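Local structure of probable serine protease HTRA3 (Homo sapiens, 2P3W) at residues Asp57-Val62 and Ser71-Ala76. The protein is probably a secreted serine protease of the HtrA family, whose PDZ domain binds the C-terminal ends of peptides. Residues are numbered along the deposited sequence; the frame is centred on the assembly and turned at random.
Sequences DIIVKV and SELQEA
Ile59 and Val62 meet Leu73 and Ala76 through methyl groups alone, so the interface has no ring or amide to offer a face or an edge. A flat group nearby is the Glu72 carboxylate, whose OE1 accepts hydrogen bonds from the backbone N of Val68 and of Asp69 just before the helix. This is the core of a PDZ fold, where helix 70-79 packs on strand 58-62 and, with strand 10-14, borders the peptide groove; Gln74 OE1 there forms a hydrogen bond with Arg110 NE of the second subunit, in its phage-derived C-terminal tail.

Ile59 and Val62, three apart, could not share a side of a regular strand. Val60 has a helix-like psi of -22°, a kink that probably lets both point toward the helix, where Leu73 and Ala76 lie almost one turn apart. Beta-branched residues suit the strand, and Ala76 adds a single methyl where the backbones come near, CA to CA 7.6 Å from Val62. Ala76 CB rests 4.0 Å from Val62 CG2. Leu73 bridges the wider gap: CG lies anti to the backbone N (chi1 -178°), extending the branch toward the sheet, where Ile10, Met12 and Ile37 also pack. It crosses Ile59 at about a right angle, Leu73 CD2 lying 4.2 Å from Ile59 CD1.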
loop_
_atom_site.group_PDB
_atom_site.type_symbol
_atom_site.label_atom_id
_atom_site.label_comp_id
_atom_site.label_asym_id
_atom_site.label_seq_id
_atom_site.Cartn_x
_atom_site.Cartn_y
_atom_site.Cartn_z
ATOM N N ASP A 57 12.545 -1.531 -9.097
ATOM C CA ASP A 57 13.268 -0.281 -9.356
ATOM C C ASP A 57 14.059 0.093 -8.119
ATOM O O ASP A 57 13.639 -0.196 -6.995
ATOM C CB ASP A 57 12.294 0.839 -9.702
ATOM C CG ASP A 57 11.812 0.800 -11.128
ATOM O OD1 ASP A 57 12.266 -0.056 -11.916
ATOM O OD2 ASP A 57 11.002 1.699 -11.461
ATOM N N ILE A 58 15.230 0.685 -8.295
ATOM C CA ILE A 58 15.939 1.279 -7.150
ATOM C C ILE A 58 16.000 2.790 -7.324
ATOM O O ILE A 58 16.531 3.272 -8.323
ATOM C CB ILE A 58 17.355 0.680 -6.985
ATOM C CG1 ILE A 58 17.291 -0.834 -6.747
ATOM C CG2 ILE A 58 18.101 1.343 -5.813
ATOM C CD1 ILE A 58 18.583 -1.593 -6.940
ATOM N N ILE A 59 15.509 3.527 -6.333
ATOM C CA ILE A 59 15.476 4.981 -6.353
ATOM C C ILE A 59 16.769 5.431 -5.684
ATOM O O ILE A 59 17.048 5.073 -4.526
ATOM C CB ILE A 59 14.214 5.550 -5.643
ATOM C CG1 ILE A 59 12.928 4.986 -6.288
ATOM C CG2 ILE A 59 14.229 7.066 -5.691
ATOM C CD1 ILE A 59 11.676 5.272 -5.536
ATOM N N VAL A 60 17.598 6.176 -6.426
ATOM C CA VAL A 60 18.911 6.582 -5.939
ATOM C C VAL A 60 19.096 8.075 -5.633
ATOM O O VAL A 60 19.976 8.423 -4.858
ATOM C CB VAL A 60 20.030 6.069 -6.860
ATOM C CG1 VAL A 60 19.982 4.529 -6.898
ATOM C CG2 VAL A 60 19.902 6.639 -8.259
ATOM N N LYS A 61 18.268 8.944 -6.213
ATOM C CA LYS A 61 18.298 10.367 -5.918
ATOM C C LYS A 61 16.905 10.964 -5.979
ATOM O O LYS A 61 16.022 10.446 -6.665
ATOM C CB LYS A 61 19.185 11.119 -6.916
ATOM C CG LYS A 61 20.653 10.804 -6.793
ATOM C CD LYS A 61 21.504 11.787 -7.609
ATOM C CE LYS A 61 22.991 11.576 -7.338
ATOM N NZ LYS A 61 23.386 12.084 -5.982
ATOM N N VAL A 62 16.711 12.023 -5.207
ATOM C CA VAL A 62 15.491 12.825 -5.269
ATOM C C VAL A 62 15.900 14.291 -5.383
ATOM O O VAL A 62 16.674 14.788 -4.565
ATOM C CB VAL A 62 14.572 12.586 -4.054
ATOM C CG1 VAL A 62 15.298 12.804 -2.723
ATOM C CG2 VAL A 62 13.325 13.463 -4.120
ATOM N N SER A 71 13.895 6.597 5.291
ATOM C CA SER A 71 13.435 7.785 6.028
ATOM C C SER A 71 13.626 9.080 5.233
ATOM O O SER A 71 12.846 10.049 5.391
ATOM C CB SER A 71 14.154 7.888 7.375
ATOM O OG SER A 71 15.553 8.091 7.211
ATOM N N GLU A 72 14.664 9.116 4.393
ATOM C CA GLU A 72 14.944 10.302 3.584
ATOM C C GLU A 72 13.888 10.457 2.510
ATOM O O GLU A 72 13.481 11.573 2.202
ATOM C CB GLU A 72 16.327 10.210 2.930
ATOM C CG GLU A 72 17.470 10.198 3.933
ATOM C CD GLU A 72 18.802 9.815 3.327
ATOM O OE1 GLU A 72 18.843 9.104 2.310
ATOM O OE2 GLU A 72 19.828 10.215 3.900
ATOM N N LEU A 73 13.422 9.349 1.931
ATOM C CA LEU A 73 12.387 9.444 0.896
ATOM C C LEU A 73 11.037 9.811 1.542
ATOM O O LEU A 73 10.256 10.628 1.019
ATOM C CB LEU A 73 12.280 8.149 0.097
ATOM C CG LEU A 73 11.241 8.183 -1.035
ATOM C CD1 LEU A 73 11.478 9.334 -2.054
ATOM C CD2 LEU A 73 11.267 6.817 -1.702
ATOM N N GLN A 74 10.748 9.199 2.676
ATOM C CA GLN A 74 9.567 9.606 3.456
ATOM C C GLN A 74 9.552 11.134 3.679
ATOM O O GLN A 74 8.521 11.793 3.482
ATOM C CB GLN A 74 9.551 8.879 4.800
ATOM C CG GLN A 74 8.230 9.026 5.517
ATOM C CD GLN A 74 8.218 8.392 6.888
ATOM O OE1 GLN A 74 9.040 7.518 7.195
ATOM N NE2 GLN A 74 7.287 8.837 7.736
ATOM N N GLU A 75 10.686 11.705 4.072
ATOM C CA GLU A 75 10.762 13.145 4.336
ATOM C C GLU A 75 10.546 13.947 3.040
ATOM O O GLU A 75 9.865 14.973 3.035
ATOM C CB GLU A 75 12.104 13.509 4.991
ATOM C CG GLU A 75 12.380 15.003 5.184
ATOM C CD GLU A 75 11.674 15.618 6.373
ATOM O OE1 GLU A 75 10.613 15.102 6.798
ATOM O OE2 GLU A 75 12.208 16.637 6.897
ATOM N N ALA A 76 11.133 13.490 1.939
ATOM C CA ALA A 76 10.914 14.166 0.635
ATOM C C ALA A 76 9.455 14.151 0.191
ATOM O O ALA A 76 8.925 15.166 -0.265
ATOM C CB ALA A 76 11.786 13.579 -0.419
#